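Local coordinates for DUF416 domain-containing protein (Shewanella baltica, PDB 2Q9R) that is of unknown function but, as an all-helical member of the DUF416 family, holds benzoic acid in a pocket in the crystal, at residues 97-100 and 101-105; 154-157 and 158-162; 66-70 and 71-75; 166-169 and 170-174. All blocks are in the same frame, centred on the assembly; numbering follows the deposited sequence. Where two conformers were deposited one is given.

Contact 1: 97-100 and 101-105; sequences DAVV and AISTL
Val100 and Thr104, one helical turn apart, share a carbonyl. Val100 O takes the backbone N-H of Thr104 at 2.8 Å and also Thr104 OG1 at 2.7 Å. The two donors come in from opposite faces of the carbonyl plane, the hydroxyl standing 38° out of it. The hydroxyl gets there because OG1 sits beside the backbone N of Thr104 (chi1 -56°), which swings it back down the helix. Val100 puts CG1 opposite its own N, on the carbonyl side, where this methyl lies 3.9 Å from Thr104 OG1. Just behind, Ala101 gives its N-H to Asp97 O at 2.9 Å, and its CB rests 3.3 Å from that same oxygen, so a methyl as well as an N-H closes over the Asp97 carbonyl. The Asp97 carboxylate itself looks elsewhere, with OD2 bonded to Thr127 OG1. Val99 O is held by Ser103 N at 2.9 Å, with Ser103 OG only 3.1 Å off. The buried residues lead outward to different neighbours: Ala101 packs on Cys28 and Met31 of helix 17-42, whereas Val99 meets Leu50 of helix 47-62 and Leu77 of helix 70-79. What results is an ordinary alpha-helix, its i to i+4 ladder reinforced by a threonine hydroxyl, running as helix 92-111 through the middle of an all-helical bundle.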
loop_
_atom_site.group_PDB
_atom_site.type_symbol
_atom_site.label_atom_id
_atom_site.label_comp_id
_atom_site.label_asym_id
_atom_site.label_seq_id
_atom_site.Cartn_x
_atom_site.Cartn_y
_atom_site.Cartn_z
ATOM N N ASP A 97 -17.652 -4.024 3.904
ATOM C CA ASP A 97 -17.297 -5.072 2.958
ATOM C C ASP A 97 -16.831 -6.323 3.712
ATOM O O ASP A 97 -17.170 -7.420 3.333
ATOM C CB ASP A 97 -16.152 -4.616 2.029
ATOM C CG ASP A 97 -16.545 -3.539 1.002
ATOM O OD1 ASP A 97 -17.730 -3.181 0.834
ATOM O OD2 ASP A 97 -15.616 -3.086 0.287
ATOM N N ALA A 98 -16.079 -6.115 4.790
ATOM C CA ALA A 98 -15.566 -7.196 5.644
ATOM C C ALA A 98 -16.689 -7.988 6.278
ATOM O O ALA A 98 -16.700 -9.211 6.206
ATOM C CB ALA A 98 -14.670 -6.664 6.738
ATOM N N VAL A 99 -17.629 -7.287 6.900
ATOM C CA VAL A 99 -18.757 -7.991 7.568
ATOM C C VAL A 99 -19.688 -8.581 6.498
ATOM O O VAL A 99 -20.147 -9.751 6.622
ATOM C CB VAL A 99 -19.450 -7.087 8.688
ATOM C CG1 VAL A 99 -19.892 -5.750 8.142
ATOM C CG2 VAL A 99 -20.617 -7.815 9.372
ATOM N N VAL A 100 -19.888 -7.860 5.391
ATOM C CA VAL A 100 -20.797 -8.357 4.344
ATOM C C VAL A 100 -20.237 -9.626 3.644
ATOM O O VAL A 100 -20.989 -10.563 3.296
ATOM C CB VAL A 100 -21.169 -7.246 3.313
ATOM C CG1 VAL A 100 -21.762 -7.840 2.051
ATOM C CG2 VAL A 100 -22.122 -6.178 3.942
ATOM N N ALA A 101 -18.931 -9.679 3.466
ATOM C CA ALA A 101 -18.256 -10.916 2.984
ATOM C C ALA A 101 -18.515 -12.137 3.868
ATOM O O ALA A 101 -18.796 -13.218 3.389
ATOM C CB ALA A 101 -16.745 -10.675 2.869
ATOM N N ILE A 102 -18.367 -11.952 5.171
ATOM C CA ILE A 102 -18.576 -13.031 6.107
ATOM C C ILE A 102 -20.033 -13.446 6.052
ATOM O O ILE A 102 -20.332 -14.655 5.986
ATOM C CB ILE A 102 -18.140 -12.641 7.547
ATOM C CG1 ILE A 102 -16.625 -12.391 7.557
ATOM C CG2 ILE A 102 -18.518 -13.749 8.510
ATOM C CD1 ILE A 102 -16.093 -11.595 8.773
ATOM N N SER A 103 -20.936 -12.469 6.021
ATOM C CA SER A 103 -22.357 -12.782 5.929
ATOM C C SER A 103 -22.681 -13.552 4.652
ATOM O O SER A 103 -23.423 -14.518 4.691
ATOM C CB SER A 103 -23.213 -11.520 5.974
ATOM O OG SER A 103 -23.001 -10.773 7.157
ATOM N N THR A 104 -22.167 -13.073 3.515
ATOM C CA THR A 104 -22.343 -13.733 2.215
ATOM C C THR A 104 -21.809 -15.182 2.239
ATOM O O THR A 104 -22.471 -16.101 1.809
ATOM C CB THR A 104 -21.630 -12.928 1.113
ATOM O OG1 THR A 104 -22.128 -11.584 1.128
ATOM C CG2 THR A 104 -21.819 -13.558 -0.272
ATOM N N LEU A 105 -20.624 -15.384 2.794
ATOM C CA LEU A 105 -20.065 -16.748 2.881
ATOM C C LEU A 105 -20.884 -17.695 3.764
ATOM O O LEU A 105 -21.137 -18.866 3.382
ATOM C CB LEU A 105 -18.600 -16.669 3.343
ATOM C CG LEU A 105 -17.933 -18.004 3.607
ATOM C CD1 LEU A 105 -18.079 -18.969 2.378
ATOM C CD2 LEU A 105 -16.470 -17.742 3.995
#

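Contact 2: 154-157 and 158-162; sequences VMEE and EKELQ
Glu157 O accepts the backbone N-H of Leu161 at 2.8 Å in a nearly straight bond, and the CB of Leu161 comes in beside it at 3.3 Å. On the exposed side of the same turn, Glu156 and Glu160 bring two carboxylates together: OE2 of Glu156 lies 3.2 Å from OE2 of Glu160, acceptor against acceptor, with the planes turned 62° apart. Such closeness would probably raise the pKa of one of the two. The Glu156 chain bends at chi2 (59°), which curls its carboxylate forward along the helix, and Glu160 OE2 then sits 3.3 Å from Glu156 CG. Lys159 NZ stays 4.6 Å from Glu156 OE2, not in contact, where it may partly offset the negative charge. With an alanine here in place of Glu156, Glu160 would probably be freer to turn and Lys159 would lose the nearest negative charge across this turn. The buried side is different. Selenomethionine Met155 lays its SE 4.1 Å from Glu158 CB and packs on Val149 and Phe150 of helix 142-150. Glu158 carries a buried carboxylate whose OE2 accepts Gln162 NE2 at 2.9 Å on the anti side, though tilted well out of the carboxylate plane, and is also bonded by Ser124 OG, while OE1 makes a salt bridge to Arg30. The arrangement is that of an amphipathic helix in an all-helical bundle, largely acidic toward solvent, with one buried carboxylate tying helix 153-170 to helices 17-42 and 120-136.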
loop_
_atom_site.group_PDB
_atom_site.type_symbol
_atom_site.label_atom_id
_atom_site.label_comp_id
_atom_site.label_asym_id
_atom_site.label_seq_id
_atom_site.Cartn_x
_atom_site.Cartn_y
_atom_site.Cartn_z
ATOM N N VAL A 154 -0.609 -2.243 -3.726
ATOM C CA VAL A 154 -1.651 -2.947 -3.002
ATOM C C VAL A 154 -2.535 -3.802 -3.934
ATOM O O VAL A 154 -2.958 -4.895 -3.551
ATOM C CB VAL A 154 -2.475 -1.946 -2.155
ATOM C CG1 VAL A 154 -3.382 -1.117 -3.029
ATOM C CG2 VAL A 154 -3.228 -2.624 -1.061
HETATM N N MSE A 155 -2.816 -3.326 -5.155
HETATM C CA MSE A 155 -3.617 -4.143 -6.056
HETATM C C MSE A 155 -2.809 -5.326 -6.603
HETATM O O MSE A 155 -3.332 -6.436 -6.772
HETATM C CB MSE A 155 -4.202 -3.358 -7.226
HETATM C CG MSE A 155 -5.013 -4.263 -8.175
HETATM SE SE MSE A 155 -6.526 -5.138 -7.325
HETATM C CE MSE A 155 -7.278 -3.663 -7.466
ATOM N N GLU A 156 -1.547 -5.094 -6.914
ATOM C CA GLU A 156 -0.694 -6.161 -7.405
ATOM C C GLU A 156 -0.573 -7.242 -6.343
ATOM O O GLU A 156 -0.552 -8.413 -6.663
ATOM C CB GLU A 156 0.705 -5.617 -7.736
ATOM C CG GLU A 156 1.603 -6.625 -8.460
ATOM C CD GLU A 156 0.995 -7.120 -9.803
ATOM O OE1 GLU A 156 0.404 -6.289 -10.569
ATOM O OE2 GLU A 156 1.108 -8.350 -10.076
ATOM N N GLU A 157 -0.500 -6.841 -5.078
ATOM C CA GLU A 157 -0.461 -7.769 -3.951
ATOM C C GLU A 157 -1.749 -8.557 -3.810
ATOM O O GLU A 157 -1.734 -9.764 -3.573
ATOM C CB GLU A 157 -0.119 -7.008 -2.666
ATOM C CG GLU A 157 1.381 -6.741 -2.592
ATOM C CD GLU A 157 1.877 -6.018 -1.336
ATOM O OE1 GLU A 157 1.097 -5.827 -0.369
ATOM O OE2 GLU A 157 3.080 -5.645 -1.315
ATOM N N GLU A 158 -2.874 -7.875 -3.961
ATOM C CA GLU A 158 -4.155 -8.560 -4.007
ATOM C C GLU A 158 -4.184 -9.664 -5.057
ATOM O O GLU A 158 -4.526 -10.817 -4.761
ATOM C CB GLU A 158 -5.287 -7.556 -4.221
ATOM C CG GLU A 158 -6.696 -8.159 -4.296
ATOM C CD GLU A 158 -7.247 -8.634 -2.950
ATOM O OE1 GLU A 158 -6.619 -8.403 -1.906
ATOM O OE2 GLU A 158 -8.327 -9.255 -2.945
ATOM N N LYS A 159 -3.811 -9.321 -6.283
ATOM C CA LYS A 159 -3.718 -10.320 -7.347
ATOM C C LYS A 159 -2.795 -11.479 -7.036
ATOM O O LYS A 159 -3.140 -12.647 -7.311
ATOM C CB LYS A 159 -3.264 -9.659 -8.664
ATOM C CG LYS A 159 -3.193 -10.654 -9.823
ATOM C CD LYS A 159 -2.578 -10.041 -11.088
ATOM C CE LYS A 159 -1.875 -11.093 -11.932
ATOM N NZ LYS A 159 -1.468 -10.543 -13.262
ATOM N N GLU A 160 -1.608 -11.163 -6.516
ATOM C CA GLU A 160 -0.622 -12.178 -6.155
ATOM C C GLU A 160 -1.086 -13.075 -5.002
ATOM O O GLU A 160 -0.965 -14.296 -5.073
ATOM C CB GLU A 160 0.740 -11.509 -5.854
ATOM C CG GLU A 160 1.431 -11.016 -7.142
ATOM C CD GLU A 160 2.684 -10.129 -6.903
ATOM O OE1 GLU A 160 3.167 -10.073 -5.741
ATOM O OE2 GLU A 160 3.155 -9.494 -7.886
ATOM N N LEU A 161 -1.659 -12.487 -3.959
ATOM C CA LEU A 161 -2.178 -13.288 -2.864
ATOM C C LEU A 161 -3.352 -14.182 -3.317
ATOM O O LEU A 161 -3.368 -15.367 -3.023
ATOM C CB LEU A 161 -2.556 -12.380 -1.684
ATOM C CG LEU A 161 -3.100 -12.942 -0.348
ATOM C CD1 LEU A 161 -4.551 -13.474 -0.469
ATOM C CD2 LEU A 161 -2.176 -13.983 0.223
ATOM N N GLN A 162 -4.320 -13.644 -4.047
ATOM C CA GLN A 162 -5.425 -14.490 -4.524
ATOM C C GLN A 162 -4.936 -15.627 -5.443
ATOM O O GLN A 162 -5.442 -16.736 -5.365
ATOM C CB GLN A 162 -6.502 -13.669 -5.247
ATOM C CG GLN A 162 -7.338 -12.776 -4.343
ATOM C CD GLN A 162 -8.729 -12.593 -4.848
ATOM O OE1 GLN A 162 -9.309 -13.518 -5.431
ATOM N NE2 GLN A 162 -9.297 -11.384 -4.636
#

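Contact 3: 66-70 and 71-75; sequences LKFNI and DVHLQ. With SO4 (sulfate ion), chain C.
Beyond Asn69 the backbone winds into helix 70-79, and its first turn is closed by Leu74 N bonding to Ile70 O at 2.8 Å, while Asn69 O receives only weak bonds from Val72 N and His73 N. Asn69 is the N-cap. Its side chain, with CG anti to its own N (chi1 -164°), bends over the turn so that OD1 accepts Val72 N at 3.1 Å, the donor standing well above the amide plane. A sulfate ion, probably from the crystallisation liquor, occupies the same helix start: Ile70 N bonds to sulfate O2 at 3.2 Å. Asp71 N bonds to sulfate O4 at 2.9 Å. This is the familiar anion site at a helix N-terminus, where first-turn N-H groups outside the i to i+4 ladder, together with the helix dipole, would favour an anion. Gln110 NE2 donates both to the sulfate and to Asp71 OD1, probably easing the closeness of these two anions. His73 sets the CD2 edge of its ring 3.1 Å from Asn69 O. The Phe68 ring meets it through CD2, 3.9 Å from His73 CD2, the planes 83° apart. Ile70 and Leu74 lie side by side, CG2 to CD1 at 3.9 Å, facing helix 92-111 at Gln110.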
loop_
_atom_site.group_PDB
_atom_site.type_symbol
_atom_site.label_atom_id
_atom_site.label_comp_id
_atom_site.label_asym_id
_atom_site.label_seq_id
_atom_site.Cartn_x
_atom_site.Cartn_y
_atom_site.Cartn_z
ATOM N N LEU A 66 -19.167 -30.553 13.070
ATOM C CA LEU A 66 -19.591 -29.219 13.541
ATOM C C LEU A 66 -20.966 -28.762 13.069
ATOM O O LEU A 66 -21.248 -28.741 11.878
ATOM C CB LEU A 66 -18.586 -28.151 13.162
ATOM C CG LEU A 66 -18.824 -26.740 13.713
ATOM C CD1 LEU A 66 -18.306 -26.591 15.130
ATOM C CD2 LEU A 66 -18.124 -25.750 12.798
ATOM N N LYS A 67 -21.809 -28.367 14.014
ATOM C CA LYS A 67 -23.068 -27.684 13.697
ATOM C C LYS A 67 -23.226 -26.453 14.570
ATOM O O LYS A 67 -22.785 -26.445 15.722
ATOM C CB LYS A 67 -24.276 -28.595 13.900
ATOM C CG LYS A 67 -24.566 -29.525 12.727
ATOM N N PHE A 68 -23.852 -25.425 14.024
ATOM C CA PHE A 68 -24.150 -24.222 14.795
ATOM C C PHE A 68 -25.275 -23.460 14.136
ATOM O O PHE A 68 -25.622 -23.738 12.995
ATOM C CB PHE A 68 -22.901 -23.347 14.991
ATOM C CG PHE A 68 -22.304 -22.842 13.720
ATOM C CD1 PHE A 68 -21.412 -23.623 12.995
ATOM C CD2 PHE A 68 -22.620 -21.576 13.240
ATOM C CE1 PHE A 68 -20.860 -23.142 11.790
ATOM C CE2 PHE A 68 -22.084 -21.097 12.054
ATOM C CZ PHE A 68 -21.203 -21.874 11.326
ATOM N N ASN A 69 -25.835 -22.501 14.864
ATOM C CA ASN A 69 -26.911 -21.663 14.371
ATOM C C ASN A 69 -26.483 -20.522 13.458
ATOM O O ASN A 69 -26.171 -19.429 13.930
ATOM C CB ASN A 69 -27.691 -21.082 15.546
ATOM C CG ASN A 69 -29.047 -20.521 15.115
ATOM O OD1 ASN A 69 -29.214 -20.062 13.983
ATOM N ND2 ASN A 69 -30.016 -20.561 16.021
ATOM N N ILE A 70 -26.522 -20.758 12.151
ATOM C CA ILE A 70 -26.087 -19.771 11.187
ATOM C C ILE A 70 -26.909 -18.470 11.215
ATOM O O ILE A 70 -26.355 -17.373 11.193
ATOM C CB ILE A 70 -26.049 -20.373 9.745
ATOM C CG1 ILE A 70 -24.987 -21.473 9.660
ATOM C CG2 ILE A 70 -25.763 -19.288 8.727
ATOM C CD1 ILE A 70 -24.728 -21.966 8.245
ATOM N N ASP A 71 -28.231 -18.597 11.271
ATOM C CA ASP A 71 -29.117 -17.453 11.264
ATOM C C ASP A 71 -28.846 -16.506 12.400
ATOM O O ASP A 71 -28.898 -15.291 12.216
ATOM C CB ASP A 71 -30.592 -17.919 11.327
ATOM C CG ASP A 71 -31.090 -18.503 10.011
ATOM O OD1 ASP A 71 -30.385 -18.418 8.976
ATOM O OD2 ASP A 71 -32.217 -19.060 10.012
ATOM N N VAL A 72 -28.523 -17.029 13.578
ATOM C CA VAL A 72 -28.267 -16.124 14.697
ATOM C C VAL A 72 -26.984 -15.335 14.441
ATOM O O VAL A 72 -26.947 -14.144 14.690
ATOM C CB VAL A 72 -28.267 -16.816 16.092
ATOM C CG1 VAL A 72 -27.007 -17.625 16.308
ATOM C CG2 VAL A 72 -28.431 -15.752 17.183
ATOM N N HIS A 73 -25.970 -15.975 13.893
ATOM C CA HIS A 73 -24.776 -15.241 13.477
ATOM C C HIS A 73 -25.018 -14.239 12.361
ATOM O O HIS A 73 -24.467 -13.134 12.400
ATOM C CB HIS A 73 -23.671 -16.224 13.087
ATOM C CG HIS A 73 -23.126 -16.944 14.267
ATOM N ND1 HIS A 73 -22.203 -16.366 15.112
ATOM C CD2 HIS A 73 -23.438 -18.145 14.803
ATOM C CE1 HIS A 73 -21.949 -17.198 16.107
ATOM N NE2 HIS A 73 -22.684 -18.283 15.945
ATOM N N LEU A 74 -25.822 -14.621 11.362
ATOM C CA LEU A 74 -26.208 -13.707 10.283
ATOM C C LEU A 74 -26.914 -12.483 10.848
ATOM O O LEU A 74 -26.669 -11.360 10.426
ATOM C CB LEU A 74 -27.114 -14.400 9.247
ATOM C CG LEU A 74 -26.452 -15.423 8.327
ATOM C CD1 LEU A 74 -27.517 -16.110 7.437
ATOM C CD2 LEU A 74 -25.346 -14.767 7.475
ATOM N N GLN A 75 -27.777 -12.689 11.833
ATOM C CA GLN A 75 -28.448 -11.559 12.451
ATOM C C GLN A 75 -27.495 -10.672 13.235
ATOM O O GLN A 75 -27.597 -9.450 13.184
ATOM C CB GLN A 75 -29.619 -12.030 13.342
ATOM C CG GLN A 75 -30.437 -10.882 13.873
ATOM C CD GLN A 75 -31.070 -10.093 12.750
ATOM O OE1 GLN A 75 -31.839 -10.644 11.968
ATOM N NE2 GLN A 75 -30.723 -8.805 12.642
HETATM S S SO4 C . -29.245 -22.687 10.513
HETATM O O1 SO4 C . -30.337 -23.263 11.304
HETATM O O2 SO4 C . -27.980 -23.341 10.895
HETATM O O3 SO4 C . -29.422 -22.949 9.074
HETATM O O4 SO4 C . -29.261 -21.246 10.825
#

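Contact 4: 166-169 and 170-174; sequences LEII and EENPK
Leu166 gives its carbonyl oxygen to Glu170 N at 2.8 Å, and the Glu170 side chain then folds back over it. Glu170 CG lies between the backbone N and the carbonyl carbon (chi1 88°), which turns the chain back along the helix; CB approaches Leu166 O to 3.3 Å and OE1 lies 3.9 Å from Leu166 CG. Glu167 comes next. Its CA is 3.5 Å from Glu170 OE2, the oxygen that makes a salt bridge to Arg11, while its own carbonyl takes Glu171 N in a longer bond of 3.3 Å, with the donor above the carbonyl plane. Cutting Glu170 back to an alanine is likely to leave Arg11 without this carboxylate and to strip the outer chain, CG onward, from beside Leu166 O and CG. At Ile168 the helical pattern gives way: its O has Glu171 CG beside it at 3.3 Å and Asn172 ND2 at 2.6 Å, a weak bond because the N-H points well off line. Asn172 achieves this with its CG beside its backbone N (chi1 -66°), so the amide reaches back to the helix end. Ile169 O is taken by Asn172 N at 3.2 Å, an i to i+3 bond that tightens the last turn before the chain leaves. Around this end, Leu166 packs on Phe8 and Leu12 of helix 8-14, Ile169 on Leu22 and Phe23 of helix 17-42, and Ile168 on Leu179 and Leu183 of helix 177-190, so the terminus of helix 153-170 sits among three other helices.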
loop_
_atom_site.group_PDB
_atom_site.type_symbol
_atom_site.label_atom_id
_atom_site.label_comp_id
_atom_site.label_asym_id
_atom_site.label_seq_id
_atom_site.Cartn_x
_atom_site.Cartn_y
_atom_site.Cartn_z
ATOM N N LEU A 166 -5.029 -19.618 -4.536
ATOM C CA LEU A 166 -5.721 -20.547 -5.427
ATOM C C LEU A 166 -4.825 -21.734 -5.784
ATOM O O LEU A 166 -5.288 -22.902 -5.798
ATOM C CB LEU A 166 -6.186 -19.843 -6.701
ATOM C CG LEU A 166 -6.886 -20.663 -7.788
ATOM C CD1 LEU A 166 -8.071 -21.409 -7.221
ATOM C CD2 LEU A 166 -7.318 -19.754 -8.942
ATOM N N GLU A 167 -3.561 -21.432 -6.082
ATOM C CA GLU A 167 -2.587 -22.452 -6.440
ATOM C C GLU A 167 -2.362 -23.488 -5.372
ATOM O O GLU A 167 -2.213 -24.648 -5.691
ATOM C CB GLU A 167 -1.230 -21.821 -6.756
ATOM C CG GLU A 167 -1.198 -21.077 -8.059
ATOM C CD GLU A 167 0.078 -20.275 -8.218
ATOM O OE1 GLU A 167 1.010 -20.478 -7.403
ATOM O OE2 GLU A 167 0.144 -19.455 -9.157
ATOM N N ILE A 168 -2.262 -23.075 -4.116
ATOM C CA ILE A 168 -2.032 -24.056 -3.065
ATOM C C ILE A 168 -3.280 -24.931 -2.855
ATOM O O ILE A 168 -3.162 -26.157 -2.680
ATOM C CB ILE A 168 -1.422 -23.445 -1.770
ATOM C CG1 ILE A 168 -1.076 -24.557 -0.772
ATOM C CG2 ILE A 168 -2.294 -22.343 -1.158
ATOM C CD1 ILE A 168 0.146 -24.235 0.126
ATOM N N ILE A 169 -4.462 -24.344 -2.951
ATOM C CA ILE A 169 -5.688 -25.137 -2.823
ATOM C C ILE A 169 -5.879 -26.080 -3.987
ATOM O O ILE A 169 -6.239 -27.243 -3.790
ATOM C CB ILE A 169 -6.926 -24.216 -2.625
ATOM C CG1 ILE A 169 -6.737 -23.435 -1.309
ATOM C CG2 ILE A 169 -8.244 -24.990 -2.634
ATOM C CD1 ILE A 169 -7.743 -22.287 -1.096
ATOM N N GLU A 170 -5.610 -25.607 -5.198
ATOM C CA GLU A 170 -5.915 -26.399 -6.349
ATOM C C GLU A 170 -4.969 -27.575 -6.580
ATOM O O GLU A 170 -5.345 -28.557 -7.216
ATOM C CB GLU A 170 -6.118 -25.517 -7.587
ATOM C CG GLU A 170 -4.944 -25.187 -8.380
ATOM C CD GLU A 170 -5.216 -23.999 -9.306
ATOM O OE1 GLU A 170 -6.300 -23.894 -9.948
ATOM O OE2 GLU A 170 -4.303 -23.161 -9.386
ATOM N N GLU A 171 -3.775 -27.510 -6.010
ATOM C CA GLU A 171 -2.843 -28.612 -6.139
ATOM C C GLU A 171 -3.156 -29.767 -5.181
ATOM O O GLU A 171 -2.480 -30.790 -5.184
ATOM C CB GLU A 171 -1.404 -28.109 -5.983
ATOM C CG GLU A 171 -0.976 -27.744 -4.570
ATOM C CD GLU A 171 0.417 -27.098 -4.528
ATOM O OE1 GLU A 171 0.863 -26.496 -5.547
ATOM O OE2 GLU A 171 1.053 -27.186 -3.456
ATOM N N ASN A 172 -4.202 -29.600 -4.388
ATOM C CA ASN A 172 -4.650 -30.588 -3.435
ATOM C C ASN A 172 -6.073 -31.005 -3.797
ATOM O O ASN A 172 -7.003 -30.196 -3.703
ATOM C CB ASN A 172 -4.591 -29.983 -2.026
ATOM C CG ASN A 172 -3.158 -29.679 -1.588
ATOM O OD1 ASN A 172 -2.347 -30.590 -1.465
ATOM N ND2 ASN A 172 -2.834 -28.399 -1.396
ATOM N N PRO A 173 -6.256 -32.262 -4.206
ATOM C CA PRO A 173 -7.577 -32.663 -4.696
ATOM C C PRO A 173 -8.688 -32.489 -3.649
ATOM O O PRO A 173 -9.812 -32.168 -4.012
ATOM C CB PRO A 173 -7.398 -34.127 -5.080
ATOM C CG PRO A 173 -6.122 -34.598 -4.387
ATOM C CD PRO A 173 -5.272 -33.373 -4.216
ATOM N N LYS A 174 -8.354 -32.679 -2.368
ATOM C CA LYS A 174 -9.258 -32.398 -1.252
ATOM C C LYS A 174 -8.581 -31.492 -0.249
ATOM O O LYS A 174 -7.343 -31.485 -0.136
ATOM C CB LYS A 174 -9.638 -33.701 -0.531
ATOM C CG LYS A 174 -10.900 -34.338 -1.074
ATOM C CD LYS A 174 -11.275 -35.663 -0.376
ATOM C CE LYS A 174 -11.498 -35.519 1.143
ATOM N NZ LYS A 174 -12.284 -36.675 1.688
#

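How the contacts relate
Contacts 1, 2 and 4 are partly buried, contact 1 closest to the chain centre at about 7 Å between centres, while contact 3 is a surface contact at about 19 Å. Contacts 2 and 4 follow each other along helix 153-170, the first in its body and the second at its C-terminal end. Contacts 1 and 3 touch, Leu74 CD2 packing 3.4 Å from Ser103 O where helix 70-79 meets helix 92-111. Contacts 2 and 3 lie on opposite sides of the chain's centre. The chemistry follows position: small and aliphatic residues in contact 1, acidic side chains in contacts 2 and 4, and helix-start N-H groups that bond to a sulfate in contact 3.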